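Local coordinates for protein tryptophan synthase alpha-subunit (Pyrococcus furiosus, PDB 1GEQ) that cleaves indoleglycerol phosphate by a retro-aldol reaction to indole and glyceraldehyde 3-phosphate, as the alpha subunit of tryptophan synthase, at residues V151-T156 against R188-K193; V84-Y89 against L113-P118; S221-I226 against K239-E244; I8-A13 against A34-I39. All coordinates share one frame; numbering follows the deposited sequence.

Contact 1 (V151-T156 against R188-K193); sequences VIDDMT and RICRNK
Two successive backbone amides, those of Arg191 and Asn192, converge on the carboxylate of Asp153, whose CG lies anti to its own backbone N (chi1 -173°) and is thereby carried from the helix to the facing loop. Arg191 N gives a nearly straight bond of 2.9 Å to Asp153 OD1, meeting it from above the carboxylate plane. Asn192 N reaches Asp153 OD2 at 3.1 Å along the syn lone pair, so each oxygen is gripped by a different amide. In the TIM barrel this ties the C-terminal end of helix 146-155 to the loop that leads from helix 177-189 into strand 194-197, two neighbouring units of the outer layer. An alanine in place of Asp153 would probably leave both loop amides without their acceptor and free the loop to shift. A water lies 2.8 Å from Asp153 OD1 and also close to Asp154 OD1, and could give a proton to either; it takes a weak bond from Arg191 NH1. Van der Waals contacts fill the rest: Cys190 CB packs against Asp153 OD2 at 3.4 Å, and Thr156 CG2 lies against the Asn192 side chain. Thr156 itself, just past the helix, bonds through OG1 back to Ile152 O at 2.8 Å.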
loop_
_atom_site.group_PDB
_atom_site.type_symbol
_atom_site.label_atom_id
_atom_site.label_comp_id
_atom_site.label_asym_id
_atom_site.label_seq_id
_atom_site.Cartn_x
_atom_site.Cartn_y
_atom_site.Cartn_z
ATOM N N VAL A 151 8.573 -14.513 -11.975
ATOM C CA VAL A 151 7.400 -15.283 -11.577
ATOM C C VAL A 151 6.359 -14.360 -10.970
ATOM O O VAL A 151 5.173 -14.424 -11.307
ATOM C CB VAL A 151 7.770 -16.378 -10.554
ATOM C CG1 VAL A 151 6.510 -17.058 -10.040
ATOM C CG2 VAL A 151 8.698 -17.400 -11.212
ATOM N N ILE A 152 6.806 -13.494 -10.070
ATOM C CA ILE A 152 5.909 -12.538 -9.427
ATOM C C ILE A 152 5.233 -11.655 -10.471
ATOM O O ILE A 152 4.024 -11.430 -10.407
ATOM C CB ILE A 152 6.682 -11.644 -8.436
ATOM C CG1 ILE A 152 7.048 -12.470 -7.204
ATOM C CG2 ILE A 152 5.847 -10.431 -8.042
ATOM C CD1 ILE A 152 8.118 -11.827 -6.346
ATOM N N ASP A 153 6.011 -11.141 -11.421
ATOM C CA ASP A 153 5.455 -10.293 -12.469
ATOM C C ASP A 153 4.366 -11.027 -13.260
ATOM O O ASP A 153 3.356 -10.428 -13.626
ATOM C CB ASP A 153 6.561 -9.817 -13.427
ATOM C CG ASP A 153 6.054 -8.787 -14.442
ATOM O OD1 ASP A 153 6.193 -9.024 -15.663
ATOM O OD2 ASP A 153 5.519 -7.745 -14.012
ATOM N N ASP A 154 4.566 -12.320 -13.521
ATOM C CA ASP A 154 3.579 -13.097 -14.275
ATOM C C ASP A 154 2.266 -13.318 -13.523
ATOM O O ASP A 154 1.221 -13.492 -14.144
ATOM C CB ASP A 154 4.135 -14.464 -14.683
ATOM C CG ASP A 154 5.212 -14.372 -15.752
ATOM O OD1 ASP A 154 5.220 -13.388 -16.521
ATOM O OD2 ASP A 154 6.041 -15.296 -15.828
ATOM N N MET A 155 2.310 -13.322 -12.197
ATOM C CA MET A 155 1.090 -13.526 -11.422
ATOM C C MET A 155 0.424 -12.197 -11.074
ATOM O O MET A 155 -0.712 -12.168 -10.608
ATOM C CB MET A 155 1.396 -14.269 -10.117
ATOM C CG MET A 155 2.012 -15.637 -10.283
ATOM S SD MET A 155 2.096 -16.464 -8.687
ATOM C CE MET A 155 3.276 -15.418 -7.809
ATOM N N THR A 156 1.136 -11.099 -11.296
ATOM C CA THR A 156 0.612 -9.780 -10.959
ATOM C C THR A 156 -0.315 -9.162 -12.000
ATOM O O THR A 156 0.029 -9.085 -13.176
ATOM C CB THR A 156 1.768 -8.790 -10.712
ATOM O OG1 THR A 156 2.558 -9.244 -9.603
ATOM C CG2 THR A 156 1.214 -7.397 -10.440
ATOM N N ARG A 188 13.982 -4.004 -15.625
ATOM C CA ARG A 188 14.550 -4.815 -16.692
ATOM C C ARG A 188 13.740 -6.085 -16.923
ATOM O O ARG A 188 13.795 -6.692 -17.989
ATOM C CB ARG A 188 15.982 -5.207 -16.324
ATOM C CG ARG A 188 16.775 -5.810 -17.457
ATOM C CD ARG A 188 18.084 -6.389 -16.946
ATOM N NE ARG A 188 17.919 -7.759 -16.476
ATOM C CZ ARG A 188 18.193 -8.177 -15.245
ATOM N NH1 ARG A 188 18.651 -7.327 -14.337
ATOM N NH2 ARG A 188 18.020 -9.453 -14.926
ATOM N N ILE A 189 12.975 -6.468 -15.913
ATOM C CA ILE A 189 12.198 -7.694 -15.972
ATOM C C ILE A 189 10.688 -7.568 -16.060
ATOM O O ILE A 189 10.055 -8.274 -16.842
ATOM C CB ILE A 189 12.516 -8.570 -14.735
ATOM C CG1 ILE A 189 13.995 -8.946 -14.739
ATOM C CG2 ILE A 189 11.634 -9.826 -14.716
ATOM C CD1 ILE A 189 14.448 -9.670 -13.479
ATOM N N CYS A 190 10.114 -6.685 -15.249
ATOM C CA CYS A 190 8.671 -6.548 -15.188
ATOM C C CYS A 190 7.954 -5.856 -16.336
ATOM O O CYS A 190 8.389 -4.821 -16.819
ATOM C CB CYS A 190 8.280 -5.830 -13.900
ATOM S SG CYS A 190 8.978 -6.598 -12.436
ATOM N N ARG A 191 6.831 -6.456 -16.737
ATOM C CA ARG A 191 5.986 -5.888 -17.776
ATOM C C ARG A 191 4.968 -5.015 -17.026
ATOM O O ARG A 191 4.488 -4.011 -17.552
ATOM C CB ARG A 191 5.298 -7.010 -18.572
ATOM C CG ARG A 191 6.290 -7.828 -19.412
ATOM C CD ARG A 191 5.628 -8.925 -20.233
ATOM N NE ARG A 191 6.499 -9.366 -21.327
ATOM C CZ ARG A 191 7.430 -10.314 -21.233
ATOM N NH1 ARG A 191 7.628 -10.948 -20.084
ATOM N NH2 ARG A 191 8.178 -10.614 -22.289
ATOM N N ASN A 192 4.657 -5.398 -15.786
ATOM C CA ASN A 192 3.728 -4.631 -14.949
ATOM C C ASN A 192 4.393 -3.347 -14.475
ATOM O O ASN A 192 5.617 -3.247 -14.455
ATOM C CB ASN A 192 3.321 -5.424 -13.705
ATOM C CG ASN A 192 2.204 -6.398 -13.969
ATOM O OD1 ASN A 192 2.427 -7.607 -14.072
ATOM N ND2 ASN A 192 0.993 -5.881 -14.085
ATOM N N LYS A 193 3.586 -2.354 -14.112
ATOM C CA LYS A 193 4.142 -1.113 -13.597
ATOM C C LYS A 193 4.715 -1.459 -12.227
ATOM O O LYS A 193 4.311 -2.450 -11.614
ATOM C CB LYS A 193 3.063 -0.039 -13.448
ATOM C CG LYS A 193 2.508 0.455 -14.786
ATOM C CD LYS A 193 1.704 1.734 -14.594
ATOM C CE LYS A 193 1.301 2.342 -15.944
ATOM N NZ LYS A 193 0.935 3.785 -15.802
HETATM O O HOH W 1 5.381 -10.977 -17.458
#

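Contact 2 (V84-Y89 against L113-P118)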
loop_
_atom_site.group_PDB
_atom_site.type_symbol
_atom_site.label_atom_id
_atom_site.label_comp_id
_atom_site.label_asym_id
_atom_site.label_seq_id
_atom_site.Cartn_x
_atom_site.Cartn_y
_atom_site.Cartn_z
ATOM N N VAL A 84 -5.946 0.067 -3.027
ATOM C CA VAL A 84 -5.326 -1.236 -2.852
ATOM C C VAL A 84 -5.355 -1.526 -1.354
ATOM O O VAL A 84 -4.831 -0.755 -0.553
ATOM C CB VAL A 84 -3.846 -1.254 -3.323
ATOM C CG1 VAL A 84 -3.225 -2.598 -2.988
ATOM C CG2 VAL A 84 -3.759 -0.991 -4.819
ATOM N N LEU A 85 -5.985 -2.628 -0.983
ATOM C CA LEU A 85 -6.059 -3.010 0.414
ATOM C C LEU A 85 -4.801 -3.818 0.733
ATOM O O LEU A 85 -4.467 -4.766 0.016
ATOM C CB LEU A 85 -7.310 -3.860 0.639
ATOM C CG LEU A 85 -8.037 -3.721 1.981
ATOM C CD1 LEU A 85 -8.443 -2.271 2.196
ATOM C CD2 LEU A 85 -9.260 -4.625 1.982
ATOM N N MET A 86 -4.092 -3.426 1.789
ATOM C CA MET A 86 -2.875 -4.125 2.197
ATOM C C MET A 86 -3.165 -4.856 3.510
ATOM O O MET A 86 -3.674 -4.263 4.468
ATOM C CB MET A 86 -1.727 -3.129 2.376
ATOM C CG MET A 86 -0.372 -3.776 2.596
ATOM S SD MET A 86 0.959 -2.557 2.708
ATOM C CE MET A 86 2.264 -3.514 3.524
ATOM N N THR A 87 -2.835 -6.139 3.564
ATOM C CA THR A 87 -3.130 -6.906 4.765
ATOM C C THR A 87 -2.228 -8.109 4.963
ATOM O O THR A 87 -1.596 -8.591 4.024
ATOM C CB THR A 87 -4.585 -7.435 4.713
ATOM O OG1 THR A 87 -4.918 -8.099 5.942
ATOM C CG2 THR A 87 -4.731 -8.424 3.568
ATOM N N TYR A 88 -2.177 -8.587 6.200
ATOM C CA TYR A 88 -1.424 -9.786 6.514
ATOM C C TYR A 88 -2.423 -10.916 6.246
ATOM O O TYR A 88 -3.628 -10.663 6.159
ATOM C CB TYR A 88 -0.960 -9.767 7.973
ATOM C CG TYR A 88 0.302 -8.957 8.144
ATOM C CD1 TYR A 88 0.283 -7.564 8.051
ATOM C CD2 TYR A 88 1.529 -9.588 8.342
ATOM C CE1 TYR A 88 1.452 -6.822 8.151
ATOM C CE2 TYR A 88 2.710 -8.849 8.442
ATOM C CZ TYR A 88 2.664 -7.472 8.344
ATOM O OH TYR A 88 3.832 -6.750 8.452
ATOM N N TYR A 89 -1.936 -12.148 6.114
ATOM C CA TYR A 89 -2.799 -13.289 5.792
ATOM C C TYR A 89 -3.790 -13.769 6.857
ATOM O O TYR A 89 -4.893 -14.205 6.517
ATOM C CB TYR A 89 -1.941 -14.476 5.337
ATOM C CG TYR A 89 -2.717 -15.559 4.603
ATOM C CD1 TYR A 89 -3.509 -15.240 3.505
ATOM C CD2 TYR A 89 -2.627 -16.896 4.984
ATOM C CE1 TYR A 89 -4.191 -16.224 2.793
ATOM C CE2 TYR A 89 -3.306 -17.894 4.277
ATOM C CZ TYR A 89 -4.086 -17.547 3.184
ATOM O OH TYR A 89 -4.762 -18.518 2.481
ATOM N N LEU A 113 -3.035 -6.641 -1.636
ATOM C CA LEU A 113 -1.661 -7.017 -1.370
ATOM C C LEU A 113 -1.629 -7.784 -0.055
ATOM O O LEU A 113 -1.971 -7.242 0.998
ATOM C CB LEU A 113 -0.780 -5.769 -1.268
ATOM C CG LEU A 113 0.648 -5.948 -0.728
ATOM C CD1 LEU A 113 1.399 -7.031 -1.491
ATOM C CD2 LEU A 113 1.382 -4.624 -0.844
ATOM N N VAL A 114 -1.247 -9.053 -0.131
ATOM C CA VAL A 114 -1.149 -9.887 1.056
ATOM C C VAL A 114 0.340 -9.993 1.361
ATOM O O VAL A 114 1.082 -10.697 0.677
ATOM C CB VAL A 114 -1.751 -11.285 0.815
ATOM C CG1 VAL A 114 -1.761 -12.084 2.121
ATOM C CG2 VAL A 114 -3.165 -11.146 0.285
ATOM N N VAL A 115 0.755 -9.264 2.386
ATOM C CA VAL A 115 2.138 -9.187 2.829
ATOM C C VAL A 115 2.857 -10.510 3.045
ATOM O O VAL A 115 3.957 -10.717 2.534
ATOM C CB VAL A 115 2.230 -8.378 4.139
ATOM C CG1 VAL A 115 3.679 -8.144 4.504
ATOM C CG2 VAL A 115 1.498 -7.060 3.982
ATOM N N ASP A 116 2.232 -11.402 3.807
ATOM C CA ASP A 116 2.836 -12.691 4.120
ATOM C C ASP A 116 2.084 -13.904 3.569
ATOM O O ASP A 116 1.883 -14.890 4.281
ATOM C CB ASP A 116 2.965 -12.815 5.635
ATOM C CG ASP A 116 1.625 -12.701 6.342
ATOM O OD1 ASP A 116 0.678 -12.160 5.738
ATOM O OD2 ASP A 116 1.520 -13.141 7.501
ATOM N N LEU A 117 1.681 -13.833 2.304
ATOM C CA LEU A 117 0.963 -14.933 1.667
ATOM C C LEU A 117 1.895 -16.123 1.449
ATOM O O LEU A 117 2.910 -16.006 0.759
ATOM C CB LEU A 117 0.405 -14.492 0.307
ATOM C CG LEU A 117 -0.348 -15.563 -0.498
ATOM C CD1 LEU A 117 -1.705 -15.814 0.140
ATOM C CD2 LEU A 117 -0.526 -15.117 -1.939
ATOM N N PRO A 118 1.566 -17.282 2.039
ATOM C CA PRO A 118 2.412 -18.469 1.867
ATOM C C PRO A 118 2.594 -18.750 0.376
ATOM O O PRO A 118 1.622 -18.767 -0.381
ATOM C CB PRO A 118 1.616 -19.551 2.585
ATOM C CG PRO A 118 0.960 -18.777 3.713
ATOM C CD PRO A 118 0.472 -17.541 2.992
#
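Met86 and Thr87 pair in parallel with Leu113 and Val114, joining the third and fourth strands of the TIM barrel. Leu113 N bonds to Leu85 O, Thr87 N to Leu113 O and Val115 N to Thr87 O, all at 2.9 Å. On the face bearing Met86 and Leu113 the two side chains run side by side, pointing the same way, and Met86 CE goes on to touch Val115 CG2 at 3.7 Å. Past the strand ends, aromatic rings take over. Val115 CB stands over the centre of the Tyr88 ring, 4.2 Å from the centroid and only 3° off the normal, a CH-pi contact. The hydroxyl of that ring bonds to Asp47, a catalytic proton acceptor, and to the amide of Ala46, so Val115 backs a tyrosine that is second shell to the active site. Tyr89 receives Pro118 CD over one face, toward the rim, while Leu117 CD1 approaches its CE1 obliquely at 3.7 Å. The segment carrying both rings is tied to the loop after strand 111-114 by Asp116, whose CG sits between its backbone N and carbonyl carbon (chi1 59°), turning the carboxylate toward Tyr89: Asp116 OD1 accepts from Tyr89 N at 2.6 Å on its syn lone pair.

Contact 3 (S221-I226 against K239-E244)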
loop_
_atom_site.group_PDB
_atom_site.type_symbol
_atom_site.label_atom_id
_atom_site.label_comp_id
_atom_site.label_asym_id
_atom_site.label_seq_id
_atom_site.Cartn_x
_atom_site.Cartn_y
_atom_site.Cartn_z
ATOM N N SER A 221 5.510 5.801 5.699
ATOM C CA SER A 221 6.081 6.184 6.988
ATOM C C SER A 221 6.132 7.693 7.206
ATOM O O SER A 221 5.897 8.164 8.314
ATOM C CB SER A 221 7.484 5.575 7.145
ATOM O OG SER A 221 8.368 6.044 6.148
ATOM N N ALA A 222 6.419 8.460 6.159
ATOM C CA ALA A 222 6.490 9.912 6.303
ATOM C C ALA A 222 5.133 10.500 6.670
ATOM O O ALA A 222 5.055 11.542 7.311
ATOM C CB ALA A 222 7.015 10.554 5.019
ATOM N N LEU A 223 4.059 9.833 6.269
ATOM C CA LEU A 223 2.722 10.321 6.576
ATOM C C LEU A 223 2.220 9.776 7.907
ATOM O O LEU A 223 1.664 10.515 8.721
ATOM C CB LEU A 223 1.736 9.921 5.468
ATOM C CG LEU A 223 2.047 10.409 4.053
ATOM C CD1 LEU A 223 1.010 9.837 3.089
ATOM C CD2 LEU A 223 2.053 11.922 4.011
ATOM N N VAL A 224 2.398 8.478 8.121
ATOM C CA VAL A 224 1.934 7.866 9.357
ATOM C C VAL A 224 2.644 8.467 10.573
ATOM O O VAL A 224 2.077 8.513 11.660
ATOM C CB VAL A 224 2.125 6.330 9.324
ATOM C CG1 VAL A 224 1.313 5.736 8.172
ATOM C CG2 VAL A 224 3.585 5.996 9.160
ATOM N N LYS A 225 3.879 8.929 10.388
ATOM C CA LYS A 225 4.619 9.546 11.487
ATOM C C LYS A 225 3.898 10.819 11.930
ATOM O O LYS A 225 3.834 11.132 13.117
ATOM C CB LYS A 225 6.040 9.901 11.045
ATOM C CG LYS A 225 6.697 10.954 11.919
ATOM C CD LYS A 225 8.063 11.345 11.382
ATOM C CE LYS A 225 8.559 12.630 12.028
ATOM N NZ LYS A 225 7.685 13.789 11.669
ATOM N N ILE A 226 3.365 11.554 10.963
ATOM C CA ILE A 226 2.639 12.782 11.250
ATOM C C ILE A 226 1.358 12.438 11.989
ATOM O O ILE A 226 1.007 13.085 12.975
ATOM C CB ILE A 226 2.317 13.543 9.939
ATOM C CG1 ILE A 226 3.629 13.986 9.279
ATOM C CG2 ILE A 226 1.421 14.755 10.225
ATOM C CD1 ILE A 226 3.452 14.691 7.947
ATOM N N LYS A 239 -1.319 17.177 3.992
ATOM C CA LYS A 239 -1.368 17.846 2.697
ATOM C C LYS A 239 -0.069 18.609 2.460
ATOM O O LYS A 239 0.496 18.568 1.368
ATOM C CB LYS A 239 -2.565 18.807 2.642
ATOM C CG LYS A 239 -3.898 18.155 2.994
ATOM C CD LYS A 239 -5.065 19.147 2.959
ATOM C CE LYS A 239 -5.403 19.575 1.533
ATOM N NZ LYS A 239 -5.163 21.033 1.314
ATOM N N LYS A 240 0.413 19.295 3.490
ATOM C CA LYS A 240 1.644 20.063 3.372
ATOM C C LYS A 240 2.845 19.168 3.083
ATOM O O LYS A 240 3.738 19.545 2.331
ATOM C CB LYS A 240 1.881 20.881 4.644
ATOM C CG LYS A 240 1.015 22.127 4.710
ATOM C CD LYS A 240 1.515 23.179 3.738
ATOM C CE LYS A 240 2.702 23.930 4.330
ATOM N NZ LYS A 240 3.620 24.468 3.281
ATOM N N LYS A 241 2.860 17.977 3.671
ATOM C CA LYS A 241 3.967 17.057 3.444
ATOM C C LYS A 241 3.925 16.495 2.016
ATOM O O LYS A 241 4.959 16.394 1.356
ATOM C CB LYS A 241 3.935 15.927 4.482
ATOM C CG LYS A 241 4.934 14.814 4.231
ATOM C CD LYS A 241 6.332 15.321 3.887
ATOM C CE LYS A 241 7.235 15.466 5.098
ATOM N NZ LYS A 241 8.674 15.450 4.674
ATOM N N VAL A 242 2.740 16.119 1.546
ATOM C CA VAL A 242 2.612 15.596 0.189
ATOM C C VAL A 242 2.969 16.716 -0.786
ATOM O O VAL A 242 3.628 16.488 -1.799
ATOM C CB VAL A 242 1.171 15.092 -0.096
ATOM C CG1 VAL A 242 1.018 14.729 -1.567
ATOM C CG2 VAL A 242 0.867 13.881 0.775
ATOM N N GLU A 243 2.546 17.937 -0.468
ATOM C CA GLU A 243 2.851 19.068 -1.327
ATOM C C GLU A 243 4.356 19.238 -1.455
ATOM O O GLU A 243 4.874 19.441 -2.555
ATOM C CB GLU A 243 2.211 20.341 -0.774
ATOM C CG GLU A 243 0.904 20.687 -1.448
ATOM C CD GLU A 243 0.148 21.798 -0.744
ATOM O OE1 GLU A 243 0.790 22.763 -0.279
ATOM O OE2 GLU A 243 -1.094 21.704 -0.669
ATOM N N GLU A 244 5.059 19.147 -0.332
ATOM C CA GLU A 244 6.509 19.272 -0.339
ATOM C C GLU A 244 7.138 18.181 -1.211
ATOM O O GLU A 244 8.064 18.438 -1.983
ATOM C CB GLU A 244 7.050 19.156 1.087
ATOM C CG GLU A 244 8.561 18.975 1.166
ATOM C CD GLU A 244 9.009 18.445 2.525
ATOM O OE1 GLU A 244 10.170 17.994 2.643
ATOM O OE2 GLU A 244 8.192 18.485 3.473
#
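Lys241 and Ile226 meet because of how each chain leaves its helix. Lys241 CG lies anti to the backbone N (chi1 172°), and the chain then bends at its second and third torsions, so that the first carbons are presented to the other helix while the ammonium turns off to the side. Ile226 has CG1 anti to the carbonyl carbon and an extended second torsion (177°), which sends CD1 out to Lys241 CB at 3.7 Å. Leu223 starts out the same way, CG anti to the carbonyl carbon, but turns its second branch, CD2, to the facing helix, 4.1 Å from Lys241 CG and 4.0 Å from Val242 CG2. These touches are aliphatic throughout, and the lysine serves here by its methylenes. Its NZ forms a salt bridge with Glu244 OE2 at 3.3 Å, the hydrogen bond in it weak, and a weak hydrogen bond to Ser201 O. The axes of 221-226 and 239-244 approach to 10.4 Å and run at 157°, nearly antiparallel, and the interface is modest. Just before 239-244 on the same helix, Leu238 takes both Leu223 and Ile226, while Leu223 also touches Pro9 and Val242 touches Leu7 on strand 6-12. The pair is a helical hairpin formed by helices 221-230 and 235-246, the last two of the chain, on the outside of a TIM barrel whose eighth strand, 216-219, comes just before them.

Contact 4 (I8-A13 against A34-I39); sequences IPYLTA and AIELGI
Strands 6-12 and 35-38, the first two of the TIM barrel, lie side by side and parallel, joined through helix 18-28 as a beta-alpha-beta unit; across them Tyr10 faces the catalytic residue Glu36. Four backbone bonds alternate along the ladder: Glu36 N to Pro9 O, Leu11 N to Glu36 O, Gly38 N to Leu11 O, and Ala13 N to Gly38 O, the last at 2.7 Å. The carbonyl of Glu36 is also approached by Tyr10 CA, a CA-H...O contact at 3.2 Å. Tyr10 CG is anti to its backbone N (chi1 161°), which lays the ring along the strands above Glu36 and Gly38. Its CD1 lies 3.9 Å from Glu36 OE2, with ring and carboxylate planes 84° apart, and its OH comes within 3.6 Å of Gly38 CA. The hydroxyl lies where a side chain at Gly38 would start, so the lack of one here makes room for the ring. The face bearing Tyr10, Glu36 and Thr12 points into the barrel, and Glu36, a proton acceptor of the active site, extends its chain there beyond CG. Tyr10 OH and Thr12 OG1 share a hydrogen bond of 2.8 Å, and Thr12 OG1 is also bonded to Ser54. An alanine at Tyr10 would probably open a gap over Gly38 and beside the Glu36 carboxylate, and leave Thr12 without this partner. Leu11 and Leu37 lie on the other face, against helix 18-28, and there Leu37 CD1 packs on Ala13 CB at 4.0 Å.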
loop_
_atom_site.group_PDB
_atom_site.type_symbol
_atom_site.label_atom_id
_atom_site.label_comp_id
_atom_site.label_asym_id
_atom_site.label_seq_id
_atom_site.Cartn_x
_atom_site.Cartn_y
_atom_site.Cartn_z
ATOM N N ILE A 8 1.666 7.634 -4.233
ATOM C CA ILE A 8 0.701 6.692 -3.688
ATOM C C ILE A 8 0.770 6.703 -2.170
ATOM O O ILE A 8 1.669 6.112 -1.579
ATOM C CB ILE A 8 1.008 5.265 -4.204
ATOM C CG1 ILE A 8 0.993 5.268 -5.738
ATOM C CG2 ILE A 8 0.015 4.260 -3.624
ATOM C CD1 ILE A 8 1.648 4.044 -6.359
ATOM N N PRO A 9 -0.183 7.388 -1.519
ATOM C CA PRO A 9 -0.153 7.420 -0.056
ATOM C C PRO A 9 -0.516 6.068 0.552
ATOM O O PRO A 9 -1.312 5.309 -0.018
ATOM C CB PRO A 9 -1.202 8.485 0.298
ATOM C CG PRO A 9 -1.356 9.312 -0.983
ATOM C CD PRO A 9 -1.239 8.260 -2.056
ATOM N N TYR A 10 0.094 5.759 1.693
ATOM C CA TYR A 10 -0.233 4.547 2.431
ATOM C C TYR A 10 -0.720 5.073 3.781
ATOM O O TYR A 10 -0.095 5.968 4.355
ATOM C CB TYR A 10 0.984 3.653 2.695
ATOM C CG TYR A 10 0.708 2.683 3.833
ATOM C CD1 TYR A 10 0.091 1.453 3.599
ATOM C CD2 TYR A 10 0.937 3.065 5.164
ATOM C CE1 TYR A 10 -0.305 0.631 4.658
ATOM C CE2 TYR A 10 0.542 2.255 6.224
ATOM C CZ TYR A 10 -0.084 1.043 5.968
ATOM O OH TYR A 10 -0.520 0.268 7.027
ATOM N N LEU A 11 -1.826 4.527 4.273
ATOM C CA LEU A 11 -2.370 4.926 5.572
ATOM C C LEU A 11 -2.886 3.673 6.253
ATOM O O LEU A 11 -3.372 2.763 5.588
ATOM C CB LEU A 11 -3.546 5.906 5.412
ATOM C CG LEU A 11 -3.306 7.308 4.856
ATOM C CD1 LEU A 11 -4.632 8.039 4.748
ATOM C CD2 LEU A 11 -2.362 8.070 5.764
ATOM N N THR A 12 -2.783 3.619 7.578
ATOM C CA THR A 12 -3.294 2.464 8.297
ATOM C C THR A 12 -4.759 2.730 8.664
ATOM O O THR A 12 -5.085 3.794 9.202
ATOM C CB THR A 12 -2.474 2.201 9.576
ATOM O OG1 THR A 12 -1.119 1.895 9.211
ATOM C CG2 THR A 12 -3.063 1.034 10.365
ATOM N N ALA A 13 -5.641 1.784 8.351
ATOM C CA ALA A 13 -7.062 1.952 8.661
ATOM C C ALA A 13 -7.275 1.998 10.177
ATOM O O ALA A 13 -6.724 1.182 10.919
ATOM C CB ALA A 13 -7.875 0.804 8.054
ATOM N N ALA A 34 -3.048 6.690 -6.629
ATOM C CA ALA A 34 -3.614 5.477 -6.067
ATOM C C ALA A 34 -3.421 5.560 -4.556
ATOM O O ALA A 34 -2.623 6.360 -4.078
ATOM C CB ALA A 34 -2.912 4.239 -6.620
ATOM N N ILE A 35 -4.153 4.732 -3.820
ATOM C CA ILE A 35 -4.073 4.726 -2.363
ATOM C C ILE A 35 -3.927 3.313 -1.785
ATOM O O ILE A 35 -4.621 2.390 -2.207
ATOM C CB ILE A 35 -5.344 5.373 -1.762
ATOM C CG1 ILE A 35 -5.369 6.863 -2.110
ATOM C CG2 ILE A 35 -5.388 5.163 -0.255
ATOM C CD1 ILE A 35 -6.681 7.553 -1.776
ATOM N N GLU A 36 -3.011 3.153 -0.836
ATOM C CA GLU A 36 -2.811 1.865 -0.168
ATOM C C GLU A 36 -3.397 2.020 1.231
ATOM O O GLU A 36 -2.975 2.890 1.990
ATOM C CB GLU A 36 -1.319 1.511 -0.054
ATOM C CG GLU A 36 -0.701 0.914 -1.322
ATOM C CD GLU A 36 0.736 0.464 -1.114
ATOM O OE1 GLU A 36 1.341 -0.083 -2.062
ATOM O OE2 GLU A 36 1.262 0.651 0.004
ATOM N N LEU A 37 -4.379 1.189 1.559
ATOM C CA LEU A 37 -5.021 1.242 2.869
ATOM C C LEU A 37 -4.635 -0.018 3.626
ATOM O O LEU A 37 -4.988 -1.131 3.217
ATOM C CB LEU A 37 -6.544 1.307 2.714
ATOM C CG LEU A 37 -7.375 1.467 3.995
ATOM C CD1 LEU A 37 -7.036 2.786 4.670
ATOM C CD2 LEU A 37 -8.865 1.414 3.656
ATOM N N GLY A 38 -3.921 0.157 4.732
ATOM C CA GLY A 38 -3.477 -0.994 5.500
ATOM C C GLY A 38 -4.406 -1.447 6.610
ATOM O O GLY A 38 -4.926 -0.636 7.382
ATOM N N ILE A 39 -4.616 -2.754 6.668
ATOM C CA ILE A 39 -5.457 -3.365 7.684
ATOM C C ILE A 39 -4.560 -3.750 8.861
ATOM O O ILE A 39 -3.634 -4.555 8.708
ATOM C CB ILE A 39 -6.140 -4.635 7.148
ATOM C CG1 ILE A 39 -7.125 -4.254 6.038
ATOM C CG2 ILE A 39 -6.854 -5.372 8.284
ATOM C CD1 ILE A 39 -7.819 -5.443 5.418
#

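How the contacts relate
Contact 4 is wholly buried and lies nearest the chain's centre; the other three are partly buried: contact 2 in the barrel sheet, contacts 1 and 3 in the outer layer, on opposite sides of that centre. Contacts 4 and 2 share one sheet: strands 35-38 and 83-87 are neighbours, and Val84 N reaches Ile35 O at 2.8 Å, probably as a hydrogen bond. Backbone ladders dominate both; contact 4 holds the catalytic Glu36, while contact 2 supplies Tyr88, bonded to Asp47. Contact 3 meets contact 4 by packing alone, Leu223 CD1 lying 3.8 Å from Pro9 CB. Contact 1 touches none of the others and relies on a carboxylate gripping loop amides, contact 3 on aliphatic carbons.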